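Local coordinates for protein aspartate-semialdehyde dehydrogenase (Thermus thermophilus, PDB 2YV3) that probably catalyses the NADPH-dependent reductive dephosphorylation of L-aspartyl-4-phosphate to L-aspartate-semialdehyde, a shared step in lysine, methionine and threonine biosynthesis, at residues 162-167 against 179-184; 91-96 against 203-208; 21-26 against 284-289; 149-154 against 304-309. All coordinates share one frame; numbering follows the deposited sequence.

Contact 1 (162-167 against 179-184)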
loop_
_atom_site.group_PDB
_atom_site.type_symbol
_atom_site.label_atom_id
_atom_site.label_comp_id
_atom_site.label_asym_id
_atom_site.label_seq_id
_atom_site.Cartn_x
_atom_site.Cartn_y
_atom_site.Cartn_z
ATOM N N MET A 162 14.522 7.447 9.007
ATOM C CA MET A 162 14.312 6.104 9.544
ATOM C C MET A 162 14.190 6.248 11.058
ATOM O O MET A 162 13.403 5.565 11.725
ATOM C CB MET A 162 15.515 5.208 9.226
ATOM C CG MET A 162 15.235 4.014 8.324
ATOM S SD MET A 162 16.742 3.010 7.974
ATOM C CE MET A 162 16.628 1.747 9.246
ATOM N N GLU A 163 14.998 7.159 11.584
ATOM C CA GLU A 163 15.054 7.448 13.006
ATOM C C GLU A 163 13.776 8.153 13.439
ATOM O O GLU A 163 13.193 7.852 14.484
ATOM C CB GLU A 163 16.244 8.359 13.269
ATOM C CG GLU A 163 17.235 7.865 14.274
ATOM C CD GLU A 163 18.253 8.946 14.629
ATOM O OE1 GLU A 163 19.108 9.251 13.776
ATOM O OE2 GLU A 163 18.193 9.502 15.756
ATOM N N GLU A 164 13.354 9.103 12.614
ATOM C CA GLU A 164 12.162 9.889 12.878
ATOM C C GLU A 164 10.981 8.970 13.148
ATOM O O GLU A 164 10.218 9.163 14.099
ATOM C CB GLU A 164 11.847 10.774 11.679
ATOM C CG GLU A 164 11.338 12.155 12.058
ATOM C CD GLU A 164 10.087 12.537 11.289
ATOM O OE1 GLU A 164 10.081 12.328 10.058
ATOM O OE2 GLU A 164 9.120 13.047 11.910
ATOM N N LEU A 165 10.839 7.959 12.308
ATOM C CA LEU A 165 9.737 7.041 12.458
ATOM C C LEU A 165 9.770 6.320 13.813
ATOM O O LEU A 165 8.721 6.033 14.388
ATOM C CB LEU A 165 9.730 6.054 11.278
ATOM C CG LEU A 165 8.540 5.100 11.089
ATOM C CD1 LEU A 165 7.225 5.779 11.371
ATOM C CD2 LEU A 165 8.551 4.596 9.657
ATOM N N LEU A 166 10.960 6.045 14.328
ATOM C CA LEU A 166 11.069 5.356 15.596
ATOM C C LEU A 166 10.588 6.265 16.711
ATOM O O LEU A 166 9.646 5.946 17.443
ATOM C CB LEU A 166 12.527 4.950 15.867
ATOM C CG LEU A 166 13.244 4.008 14.890
ATOM C CD1 LEU A 166 14.703 3.938 15.272
ATOM C CD2 LEU A 166 12.593 2.615 14.889
ATOM N N THR A 167 11.262 7.401 16.830
ATOM C CA THR A 167 10.958 8.390 17.833
ATOM C C THR A 167 9.532 8.896 17.711
ATOM O O THR A 167 8.834 8.999 18.699
ATOM C CB THR A 167 11.952 9.574 17.736
ATOM O OG1 THR A 167 11.486 10.672 18.525
ATOM C CG2 THR A 167 12.099 10.028 16.308
ATOM N N LYS A 179 5.729 15.090 15.523
ATOM C CA LYS A 179 6.424 16.248 14.975
ATOM C C LYS A 179 6.959 15.913 13.577
ATOM O O LYS A 179 8.142 15.577 13.432
ATOM C CB LYS A 179 7.616 16.622 15.862
ATOM C CG LYS A 179 7.294 17.321 17.159
ATOM C CD LYS A 179 8.555 17.471 18.013
ATOM C CE LYS A 179 9.726 18.072 17.218
ATOM N NZ LYS A 179 11.017 18.129 17.981
ATOM N N ALA A 180 6.101 15.987 12.561
ATOM C CA ALA A 180 6.522 15.698 11.192
ATOM C C ALA A 180 7.642 16.651 10.777
ATOM O O ALA A 180 7.503 17.872 10.901
ATOM C CB ALA A 180 5.345 15.846 10.250
ATOM N N GLU A 181 8.747 16.098 10.278
ATOM C CA GLU A 181 9.879 16.922 9.871
ATOM C C GLU A 181 10.591 16.378 8.660
ATOM O O GLU A 181 11.020 17.136 7.799
ATOM C CB GLU A 181 10.930 17.002 10.975
ATOM C CG GLU A 181 10.410 16.964 12.397
ATOM C CD GLU A 181 10.314 18.338 13.026
ATOM O OE1 GLU A 181 10.726 18.459 14.204
ATOM O OE2 GLU A 181 9.826 19.282 12.351
ATOM N N ALA A 182 10.741 15.057 8.618
ATOM C CA ALA A 182 11.463 14.383 7.546
ATOM C C ALA A 182 10.599 13.952 6.373
ATOM O O ALA A 182 11.105 13.549 5.322
ATOM C CB ALA A 182 12.196 13.182 8.122
ATOM N N PHE A 183 9.292 14.031 6.548
ATOM C CA PHE A 183 8.381 13.645 5.499
ATOM C C PHE A 183 7.502 14.851 5.211
ATOM O O PHE A 183 7.683 15.916 5.820
ATOM C CB PHE A 183 7.573 12.451 5.984
ATOM C CG PHE A 183 8.433 11.309 6.481
ATOM C CD1 PHE A 183 9.117 10.489 5.584
ATOM C CD2 PHE A 183 8.595 11.084 7.841
ATOM C CE1 PHE A 183 9.939 9.475 6.027
ATOM C CE2 PHE A 183 9.421 10.064 8.301
ATOM C CZ PHE A 183 10.095 9.259 7.387
ATOM N N ALA A 184 6.556 14.706 4.289
ATOM C CA ALA A 184 5.684 15.832 3.962
ATOM C C ALA A 184 4.676 16.057 5.087
ATOM O O ALA A 184 4.155 17.164 5.274
ATOM C CB ALA A 184 4.954 15.562 2.633
#

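Contact 2 (91-96 against 203-208)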
loop_
_atom_site.group_PDB
_atom_site.type_symbol
_atom_site.label_atom_id
_atom_site.label_comp_id
_atom_site.label_asym_id
_atom_site.label_seq_id
_atom_site.Cartn_x
_atom_site.Cartn_y
_atom_site.Cartn_z
ATOM N N ASN A 91 24.686 6.140 -7.194
ATOM C CA ASN A 91 23.327 5.758 -6.800
ATOM C C ASN A 91 22.381 6.957 -6.835
ATOM O O ASN A 91 21.206 6.852 -6.474
ATOM C CB ASN A 91 23.285 5.173 -5.381
ATOM C CG ASN A 91 21.850 4.887 -4.913
ATOM O OD1 ASN A 91 21.148 4.054 -5.492
ATOM N ND2 ASN A 91 21.410 5.592 -3.877
ATOM N N SER A 92 22.888 8.106 -7.254
ATOM C CA SER A 92 22.051 9.293 -7.302
ATOM C C SER A 92 21.402 9.357 -8.660
ATOM O O SER A 92 21.690 8.537 -9.533
ATOM C CB SER A 92 22.886 10.560 -7.090
ATOM O OG SER A 92 23.359 11.072 -8.321
ATOM N N SER A 93 20.517 10.329 -8.825
ATOM C CA SER A 93 19.843 10.537 -10.098
ATOM C C SER A 93 20.419 11.840 -10.608
ATOM O O SER A 93 19.881 12.924 -10.346
ATOM C CB SER A 93 18.331 10.671 -9.916
ATOM O OG SER A 93 17.701 10.502 -11.170
ATOM N N ALA A 94 21.544 11.725 -11.298
ATOM C CA ALA A 94 22.235 12.876 -11.828
ATOM C C ALA A 94 22.636 12.535 -13.243
ATOM O O ALA A 94 22.554 13.378 -14.134
ATOM C CB ALA A 94 23.462 13.172 -10.994
ATOM N N TRP A 95 23.043 11.282 -13.443
ATOM C CA TRP A 95 23.462 10.808 -14.756
ATOM C C TRP A 95 22.562 9.706 -15.351
ATOM O O TRP A 95 22.795 9.255 -16.471
ATOM C CB TRP A 95 24.901 10.300 -14.675
ATOM C CG TRP A 95 25.814 11.267 -14.028
ATOM C CD1 TRP A 95 26.280 11.225 -12.745
ATOM C CD2 TRP A 95 26.347 12.454 -14.610
ATOM N NE1 TRP A 95 27.065 12.315 -12.496
ATOM C CE2 TRP A 95 27.126 13.089 -13.624
ATOM C CE3 TRP A 95 26.241 13.049 -15.876
ATOM C CZ2 TRP A 95 27.800 14.291 -13.854
ATOM C CZ3 TRP A 95 26.913 14.249 -16.108
ATOM C CH2 TRP A 95 27.683 14.854 -15.096
ATOM N N ARG A 96 21.543 9.288 -14.596
ATOM C CA ARG A 96 20.611 8.238 -15.018
ATOM C C ARG A 96 19.959 8.450 -16.371
ATOM O O ARG A 96 19.989 7.576 -17.225
ATOM C CB ARG A 96 19.479 8.087 -14.011
ATOM C CG ARG A 96 19.773 7.277 -12.776
ATOM C CD ARG A 96 18.535 7.313 -11.900
ATOM N NE ARG A 96 18.796 6.888 -10.532
ATOM C CZ ARG A 96 17.952 7.090 -9.532
ATOM N NH1 ARG A 96 16.802 7.705 -9.765
ATOM N NH2 ARG A 96 18.261 6.706 -8.303
ATOM N N TYR A 203 1.734 12.723 -11.773
ATOM C CA TYR A 203 2.621 11.812 -11.061
ATOM C C TYR A 203 3.746 12.563 -10.347
ATOM O O TYR A 203 3.928 13.771 -10.523
ATOM C CB TYR A 203 3.215 10.804 -12.043
ATOM C CG TYR A 203 2.183 9.879 -12.606
ATOM C CD1 TYR A 203 1.939 8.649 -12.015
ATOM C CD2 TYR A 203 1.356 10.277 -13.663
ATOM C CE1 TYR A 203 0.896 7.838 -12.443
ATOM C CE2 TYR A 203 0.309 9.473 -14.104
ATOM C CZ TYR A 203 0.086 8.254 -13.482
ATOM O OH TYR A 203 -0.962 7.457 -13.866
ATOM N N THR A 204 4.482 11.833 -9.518
ATOM C CA THR A 204 5.606 12.394 -8.778
ATOM C C THR A 204 6.878 11.892 -9.449
ATOM O O THR A 204 6.840 10.910 -10.195
ATOM C CB THR A 204 5.593 11.944 -7.289
ATOM O OG1 THR A 204 5.967 10.561 -7.188
ATOM C CG2 THR A 204 4.199 12.149 -6.689
ATOM N N ARG A 205 7.995 12.564 -9.198
ATOM C CA ARG A 205 9.259 12.155 -9.802
ATOM C C ARG A 205 9.513 10.693 -9.485
ATOM O O ARG A 205 10.033 9.968 -10.311
ATOM C CB ARG A 205 10.419 13.025 -9.287
ATOM C CG ARG A 205 11.817 12.466 -9.574
ATOM C CD ARG A 205 12.715 13.442 -10.351
ATOM N NE ARG A 205 14.088 12.933 -10.459
ATOM C CZ ARG A 205 15.056 13.491 -11.185
ATOM N NH1 ARG A 205 14.823 14.593 -11.885
ATOM N NH2 ARG A 205 16.260 12.936 -11.222
ATOM N N GLU A 206 9.137 10.260 -8.289
ATOM C CA GLU A 206 9.330 8.865 -7.903
ATOM C C GLU A 206 8.532 7.963 -8.844
ATOM O O GLU A 206 9.086 7.095 -9.504
ATOM C CB GLU A 206 8.865 8.645 -6.465
ATOM C CG GLU A 206 9.299 7.334 -5.873
ATOM C CD GLU A 206 10.753 7.322 -5.429
ATOM O OE1 GLU A 206 11.525 8.276 -5.731
ATOM O OE2 GLU A 206 11.129 6.331 -4.769
ATOM N N GLU A 207 7.224 8.176 -8.899
ATOM C CA GLU A 207 6.354 7.403 -9.774
ATOM C C GLU A 207 6.930 7.350 -11.183
ATOM O O GLU A 207 7.101 6.266 -11.748
ATOM C CB GLU A 207 4.953 8.032 -9.819
ATOM C CG GLU A 207 4.226 7.940 -8.502
ATOM C CD GLU A 207 2.937 8.732 -8.456
ATOM O OE1 GLU A 207 2.987 9.973 -8.553
ATOM O OE2 GLU A 207 1.867 8.113 -8.318
ATOM N N MET A 208 7.237 8.530 -11.729
ATOM C CA MET A 208 7.767 8.670 -13.084
ATOM C C MET A 208 9.027 7.884 -13.414
ATOM O O MET A 208 9.294 7.570 -14.580
ATOM C CB MET A 208 7.976 10.146 -13.406
ATOM C CG MET A 208 6.686 10.815 -13.830
ATOM S SD MET A 208 5.740 9.635 -14.830
ATOM C CE MET A 208 6.667 9.607 -16.348
#

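Contact 3 (21-26 against 284-289)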
loop_
_atom_site.group_PDB
_atom_site.type_symbol
_atom_site.label_atom_id
_atom_site.label_comp_id
_atom_site.label_asym_id
_atom_site.label_seq_id
_atom_site.Cartn_x
_atom_site.Cartn_y
_atom_site.Cartn_z
ATOM N N GLU A 21 31.827 -5.627 2.352
ATOM C CA GLU A 21 32.563 -6.484 3.248
ATOM C C GLU A 21 32.057 -7.927 3.050
ATOM O O GLU A 21 32.844 -8.848 2.803
ATOM C CB GLU A 21 32.306 -6.016 4.666
ATOM C CG GLU A 21 33.092 -6.722 5.724
ATOM C CD GLU A 21 32.729 -6.244 7.116
ATOM O OE1 GLU A 21 32.683 -5.011 7.335
ATOM O OE2 GLU A 21 32.497 -7.100 7.992
ATOM N N ALA A 22 30.731 -8.091 3.121
ATOM C CA ALA A 22 30.048 -9.386 3.012
ATOM C C ALA A 22 30.228 -10.176 1.737
ATOM O O ALA A 22 30.010 -11.384 1.734
ATOM C CB ALA A 22 28.544 -9.208 3.278
ATOM N N ARG A 23 30.574 -9.501 0.649
ATOM C CA ARG A 23 30.781 -10.177 -0.627
ATOM C C ARG A 23 32.264 -10.443 -0.751
ATOM O O ARG A 23 32.729 -10.983 -1.752
ATOM C CB ARG A 23 30.354 -9.297 -1.804
ATOM C CG ARG A 23 28.971 -8.694 -1.699
ATOM C CD ARG A 23 28.164 -8.936 -2.970
ATOM N NE ARG A 23 27.232 -10.042 -2.772
ATOM C CZ ARG A 23 26.589 -10.675 -3.748
ATOM N NH1 ARG A 23 26.769 -10.325 -5.016
ATOM N NH2 ARG A 23 25.759 -11.659 -3.450
ATOM N N ASN A 24 33.000 -10.041 0.279
ATOM C CA ASN A 24 34.446 -10.185 0.312
ATOM C C ASN A 24 35.001 -9.475 -0.897
ATOM O O ASN A 24 35.820 -10.039 -1.620
ATOM C CB ASN A 24 34.864 -11.659 0.266
ATOM C CG ASN A 24 34.220 -12.485 1.358
ATOM O OD1 ASN A 24 33.057 -12.876 1.248
ATOM N ND2 ASN A 24 34.973 -12.749 2.430
ATOM N N PHE A 25 34.545 -8.248 -1.133
ATOM C CA PHE A 25 35.036 -7.485 -2.278
ATOM C C PHE A 25 36.520 -7.226 -2.081
ATOM O O PHE A 25 36.931 -6.566 -1.131
ATOM C CB PHE A 25 34.286 -6.161 -2.440
ATOM C CG PHE A 25 34.438 -5.554 -3.813
ATOM C CD1 PHE A 25 35.517 -4.728 -4.115
ATOM C CD2 PHE A 25 33.527 -5.864 -4.833
ATOM C CE1 PHE A 25 35.692 -4.223 -5.421
ATOM C CE2 PHE A 25 33.692 -5.367 -6.132
ATOM C CZ PHE A 25 34.770 -4.550 -6.427
ATOM N N PRO A 26 37.341 -7.747 -2.998
ATOM C CA PRO A 26 38.799 -7.642 -3.012
ATOM C C PRO A 26 39.320 -6.262 -3.325
ATOM O O PRO A 26 39.577 -5.947 -4.479
ATOM C CB PRO A 26 39.197 -8.635 -4.094
ATOM C CG PRO A 26 38.135 -8.382 -5.127
ATOM C CD PRO A 26 36.860 -8.327 -4.269
ATOM N N GLY A 284 16.952 -7.162 4.937
ATOM C CA GLY A 284 18.127 -7.871 5.399
ATOM C C GLY A 284 18.720 -8.774 4.334
ATOM O O GLY A 284 19.926 -8.785 4.127
ATOM N N LYS A 285 17.870 -9.529 3.648
ATOM C CA LYS A 285 18.323 -10.455 2.618
ATOM C C LYS A 285 18.768 -9.736 1.345
ATOM O O LYS A 285 18.281 -8.647 1.065
ATOM C CB LYS A 285 17.201 -11.427 2.296
ATOM C CG LYS A 285 17.138 -12.614 3.228
ATOM C CD LYS A 285 16.759 -13.865 2.455
ATOM C CE LYS A 285 15.304 -13.855 2.025
ATOM N NZ LYS A 285 14.429 -14.449 3.089
ATOM N N TRP A 286 19.690 -10.321 0.577
ATOM C CA TRP A 286 20.129 -9.665 -0.662
ATOM C C TRP A 286 19.076 -9.941 -1.717
ATOM O O TRP A 286 18.990 -9.247 -2.725
ATOM C CB TRP A 286 21.487 -10.183 -1.163
ATOM C CG TRP A 286 22.580 -10.163 -0.142
ATOM C CD1 TRP A 286 22.626 -9.410 0.998
ATOM C CD2 TRP A 286 23.780 -10.948 -0.150
ATOM N NE1 TRP A 286 23.772 -9.685 1.707
ATOM C CE2 TRP A 286 24.497 -10.634 1.030
ATOM C CE3 TRP A 286 24.316 -11.902 -1.030
ATOM C CZ2 TRP A 286 25.727 -11.225 1.346
ATOM C CZ3 TRP A 286 25.540 -12.490 -0.718
ATOM C CH2 TRP A 286 26.226 -12.153 0.467
ATOM N N ASP A 287 18.261 -10.955 -1.484
ATOM C CA ASP A 287 17.218 -11.264 -2.440
ATOM C C ASP A 287 15.985 -10.401 -2.307
ATOM O O ASP A 287 15.839 -9.574 -1.396
ATOM C CB ASP A 287 16.779 -12.719 -2.335
ATOM C CG ASP A 287 17.699 -13.646 -3.056
ATOM O OD1 ASP A 287 18.654 -13.142 -3.674
ATOM O OD2 ASP A 287 17.461 -14.872 -3.005
ATOM N N VAL A 288 15.089 -10.626 -3.246
ATOM C CA VAL A 288 13.831 -9.940 -3.291
ATOM C C VAL A 288 12.880 -11.100 -3.226
ATOM O O VAL A 288 13.104 -12.123 -3.874
ATOM C CB VAL A 288 13.658 -9.194 -4.642
ATOM C CG1 VAL A 288 14.074 -10.101 -5.801
ATOM C CG2 VAL A 288 12.219 -8.769 -4.831
ATOM N N GLU A 289 11.835 -10.981 -2.434
ATOM C CA GLU A 289 10.871 -12.059 -2.381
ATOM C C GLU A 289 9.759 -11.690 -3.330
ATOM O O GLU A 289 9.520 -10.512 -3.562
ATOM C CB GLU A 289 10.350 -12.240 -0.957
ATOM C CG GLU A 289 11.334 -13.009 -0.064
ATOM C CD GLU A 289 11.063 -12.813 1.419
ATOM O OE1 GLU A 289 11.773 -13.412 2.249
ATOM O OE2 GLU A 289 10.141 -12.045 1.755
#

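Contact 4 (149-154 against 304-309)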
loop_
_atom_site.group_PDB
_atom_site.type_symbol
_atom_site.label_atom_id
_atom_site.label_comp_id
_atom_site.label_asym_id
_atom_site.label_seq_id
_atom_site.Cartn_x
_atom_site.Cartn_y
_atom_site.Cartn_z
ATOM N N ALA A 149 1.508 -0.300 -7.342
ATOM C CA ALA A 149 1.110 0.464 -6.166
ATOM C C ALA A 149 2.218 0.127 -5.184
ATOM O O ALA A 149 2.425 -1.025 -4.797
ATOM C CB ALA A 149 -0.222 -0.000 -5.636
ATOM N N THR A 150 2.937 1.171 -4.815
ATOM C CA THR A 150 4.084 1.111 -3.936
ATOM C C THR A 150 3.718 1.286 -2.476
ATOM O O THR A 150 2.823 2.047 -2.139
ATOM C CB THR A 150 5.090 2.210 -4.384
ATOM O OG1 THR A 150 6.157 1.617 -5.132
ATOM C CG2 THR A 150 5.615 2.983 -3.217
ATOM N N TYR A 151 4.418 0.545 -1.631
ATOM C CA TYR A 151 4.273 0.566 -0.176
ATOM C C TYR A 151 5.714 0.872 0.265
ATOM O O TYR A 151 6.403 0.017 0.811
ATOM C CB TYR A 151 3.848 -0.825 0.349
ATOM C CG TYR A 151 2.470 -1.306 -0.104
ATOM C CD1 TYR A 151 1.381 -1.286 0.763
ATOM C CD2 TYR A 151 2.252 -1.714 -1.408
ATOM C CE1 TYR A 151 0.115 -1.650 0.331
ATOM C CE2 TYR A 151 0.997 -2.081 -1.848
ATOM C CZ TYR A 151 -0.069 -2.047 -0.990
ATOM O OH TYR A 151 -1.326 -2.380 -1.434
ATOM N N GLN A 152 6.171 2.088 -0.004
ATOM C CA GLN A 152 7.540 2.471 0.315
ATOM C C GLN A 152 7.916 2.758 1.770
ATOM O O GLN A 152 7.077 3.133 2.581
ATOM C CB GLN A 152 7.958 3.629 -0.601
ATOM C CG GLN A 152 8.418 3.125 -1.966
ATOM C CD GLN A 152 8.632 4.236 -2.957
ATOM O OE1 GLN A 152 9.294 5.226 -2.650
ATOM N NE2 GLN A 152 8.075 4.081 -4.164
ATOM N N ALA A 153 9.200 2.587 2.073
ATOM C CA ALA A 153 9.713 2.749 3.428
ATOM C C ALA A 153 10.413 4.056 3.807
ATOM O O ALA A 153 10.722 4.892 2.967
ATOM C CB ALA A 153 10.631 1.574 3.745
ATOM N N ALA A 154 10.669 4.200 5.103
ATOM C CA ALA A 154 11.319 5.378 5.653
ATOM C C ALA A 154 12.774 5.507 5.203
ATOM O O ALA A 154 13.236 6.613 4.923
ATOM C CB ALA A 154 11.243 5.347 7.161
ATOM N N ASP A 304 -1.170 -10.825 -11.235
ATOM C CA ASP A 304 -1.077 -9.936 -10.091
ATOM C C ASP A 304 -0.087 -10.526 -9.087
ATOM O O ASP A 304 -0.387 -11.527 -8.448
ATOM C CB ASP A 304 -2.434 -9.780 -9.414
ATOM C CG ASP A 304 -3.432 -9.018 -10.269
ATOM O OD1 ASP A 304 -3.830 -9.570 -11.313
ATOM O OD2 ASP A 304 -3.820 -7.872 -9.900
ATOM N N PHE A 305 1.099 -9.940 -8.961
ATOM C CA PHE A 305 2.049 -10.436 -7.979
ATOM C C PHE A 305 2.385 -9.334 -6.995
ATOM O O PHE A 305 1.998 -8.195 -7.195
ATOM C CB PHE A 305 3.333 -10.984 -8.623
ATOM C CG PHE A 305 3.804 -10.214 -9.827
ATOM C CD1 PHE A 305 3.175 -10.380 -11.068
ATOM C CD2 PHE A 305 4.907 -9.363 -9.741
ATOM C CE1 PHE A 305 3.634 -9.723 -12.201
ATOM C CE2 PHE A 305 5.378 -8.696 -10.873
ATOM C CZ PHE A 305 4.733 -8.883 -12.109
ATOM N N PHE A 306 3.075 -9.706 -5.916
ATOM C CA PHE A 306 3.493 -8.789 -4.855
ATOM C C PHE A 306 5.000 -8.970 -4.741
ATOM O O PHE A 306 5.510 -10.057 -4.933
ATOM C CB PHE A 306 2.818 -9.165 -3.527
ATOM C CG PHE A 306 2.899 -8.094 -2.471
ATOM C CD1 PHE A 306 2.198 -6.903 -2.615
ATOM C CD2 PHE A 306 3.690 -8.270 -1.344
ATOM C CE1 PHE A 306 2.282 -5.896 -1.657
ATOM C CE2 PHE A 306 3.785 -7.264 -0.368
ATOM C CZ PHE A 306 3.074 -6.071 -0.535
ATOM N N VAL A 307 5.719 -7.914 -4.415
ATOM C CA VAL A 307 7.162 -8.033 -4.338
ATOM C C VAL A 307 7.770 -7.246 -3.203
ATOM O O VAL A 307 7.305 -6.168 -2.854
ATOM C CB VAL A 307 7.814 -7.556 -5.658
ATOM C CG1 VAL A 307 9.268 -7.970 -5.699
ATOM C CG2 VAL A 307 7.049 -8.133 -6.866
ATOM N N VAL A 308 8.818 -7.779 -2.614
ATOM C CA VAL A 308 9.464 -7.058 -1.549
ATOM C C VAL A 308 10.972 -7.192 -1.720
ATOM O O VAL A 308 11.473 -8.235 -2.120
ATOM C CB VAL A 308 8.997 -7.592 -0.169
ATOM C CG1 VAL A 308 9.192 -6.542 0.912
ATOM C CG2 VAL A 308 7.533 -7.951 -0.242
ATOM N N GLY A 309 11.691 -6.116 -1.449
ATOM C CA GLY A 309 13.136 -6.144 -1.561
ATOM C C GLY A 309 13.663 -5.146 -0.570
ATOM O O GLY A 309 13.005 -4.149 -0.318
#

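Contact 1 (162-167 against 179-184)
Glu164 holds out a carboxylate that takes up two successive backbone N-H groups of the segment 179-184. The sounder bond runs from Ala182 N to Glu164 OE1, 3.2 Å long with an N-H...O angle of 142°; the donor lies well above the carboxylate plane, 70° out of it. A second, weak bond reaches Glu164 OE2 from Glu181 N at 3.5 Å, so both oxygens are engaged, though unequally. The Glu164 chain is bent at chi2, which swings its end off the helix and across to the loop. Glu164 is buried here, and the two loop N-H groups would help to offset the charge of its carboxylate. Phe183 passes the same carboxylate in the opposite direction, its ring lying obliquely alongside with the two planes 30° apart. The methyl of Ala182 lies over one face of the Phe183 ring, 4.1 Å above it and offset toward the rim. The arrangement is a helix side chain tying down a returning loop: residues 179-184 fold back on helix 159-173, where Ala182 and Phe183 also pack on Ala161, while Leu165 turns to Phe189 of the second subunit.

Contact 2 (91-96 against 203-208)
Ser93 and Arg205 meet through their outermost polar atoms, and the whole contact rests on that pair. Arg205 NH2 donates to Ser93 OG at 2.8 Å, but the N-H...O angle of 129° makes the bond weak; the serine oxygen lies at the edge of the guanidinium, near its plane. Arg205 reaches it with CG anti to the backbone N (chi1 165°) and a bend at chi2. Tyr97 OH is the stronger partner of Ser93 OG, so the arginine joins a hydroxyl already engaged.

Each segment is compactly bonded within itself, whereas the link across is this single weak bond. In the loop, Ser93 CB rests over a face of the Arg96 guanidinium, offset toward the rim. At the helix start, Thr204 and Glu207 form a capping box: Glu207 N gives a nearly straight bond to Thr204 OG1 (3.2 Å, 176°), and Thr204 N returns one to Glu207 OE1 at 2.6 Å. Between the segments little surface is buried, and Ser93 CA and Arg205 CA stay 10.7 Å apart. Arg96, predicted to bind phosphate, is paired with Glu213. The chemistry is thus a thin polar link between the coenzyme-binding and dimerisation domains, beside a basic site probably made for an anion.

Contact 3 (21-26 against 284-289)
Trp286 reaches from the loop before strand 288-295 to the end of helix 11-22, and its six-membered ring does the touching. At CB the side chain sets out toward the helix end, with CG placed beside the backbone N and anti to the carbonyl carbon (chi1 -52°). Farther out, CZ2 meets the methyl of Ala22 at its CB, 4.0 Å away, an apolar touch that comes obliquely to the ring. On the rim beyond, CZ3 lies 3.6 Å from Arg23 NE, which sits over one face of the indole, offset toward the rim.

Arg23 arrives from the opposite direction, its chain bent at chi2 and chi3; the placing of its guanidinium end is doubtful in the model. Just after Ala22 and Arg23, helix 11-22 closes in a Schellman motif at Asn24, with positive phi and two bonds back into the last turn. Next to Trp286 in the chain, Lys285 NZ forms a salt bridge to Glu289 OE1 at 3.0 Å and another to Glu266. No hydrogen bond crosses between the segments, and all three touching residues are exposed. Away from the annotated sites, the two domains are therefore joined here at the surface by apolar contact and an arginine laid over an indole, without a directional polar bond.

Contact 4 (149-154 against 304-309)
Tyr151 and Phe306 form a T-shaped (edge-to-face) aromatic pair, and they bury all the surface that the two segments share. The edge of Phe306 is directed at the face of Tyr151, with ring centroids 5.8 Å apart and planes inclined at 69°. A single corner of the phenylalanine makes the approach: Phe306 CE1 comes within 4.0 Å of Tyr151 CE2 and 4.2 Å of Tyr151 CD2. The backbones are much farther apart, 9.3 Å between Tyr151 CA and Val308 CA, because strand 237-246 runs between the two. The rings therefore reach toward each other past this middle strand, where Tyr151 also packs on Ala239. Phe306 has CG anti to the backbone N (chi1 -165°), which brings its ring nearer than its CB direction alone would suggest.

The phenol of Tyr151 looks to the second subunit. Its OH is hydrogen-bonded to Thr150 O there, the reciprocal bond is made as well, and the two Tyr151 rings stack on each other; Phe306 packs on Pro193 of that subunit. Alternate residues, Phe305 and Val307, turn to the other side of the sheet and meet helix 125-141. One aromatic pair thus joins alternate strands on the dimer-facing side of a mixed sheet. This sheet, with helices on one side and the partner subunit on the other, is the core of the semialdehyde dehydrogenase dimerisation domain, and its strand 143-151 leads straight into Gln152, predicted to bind substrate.

In the fold
Contact 4 is the hub of the set. Contact 3 continues its sheet, since strands 288-295 and 302-310 are neighbours and Glu289 N lies 2.8 Å from Val308 O, a probable hydrogen bond. Contact 1 packs just past strand 143-151, with Leu165 CD2 3.7 Å from Ala154 CB. Contact 2 touches contact 4 where Glu206 meets Gln152; their centres are 17 Å apart. Predicted catalytic and substrate residues lie close by: Glu206 of contact 2 touches Cys125, the side chain of Phe183 is about 4 Å from that of Arg231, and that of Tyr151 about 7 Å from that of His238. Contacts 2 and 3 both span the two domains, on opposite sides of the chain's centre.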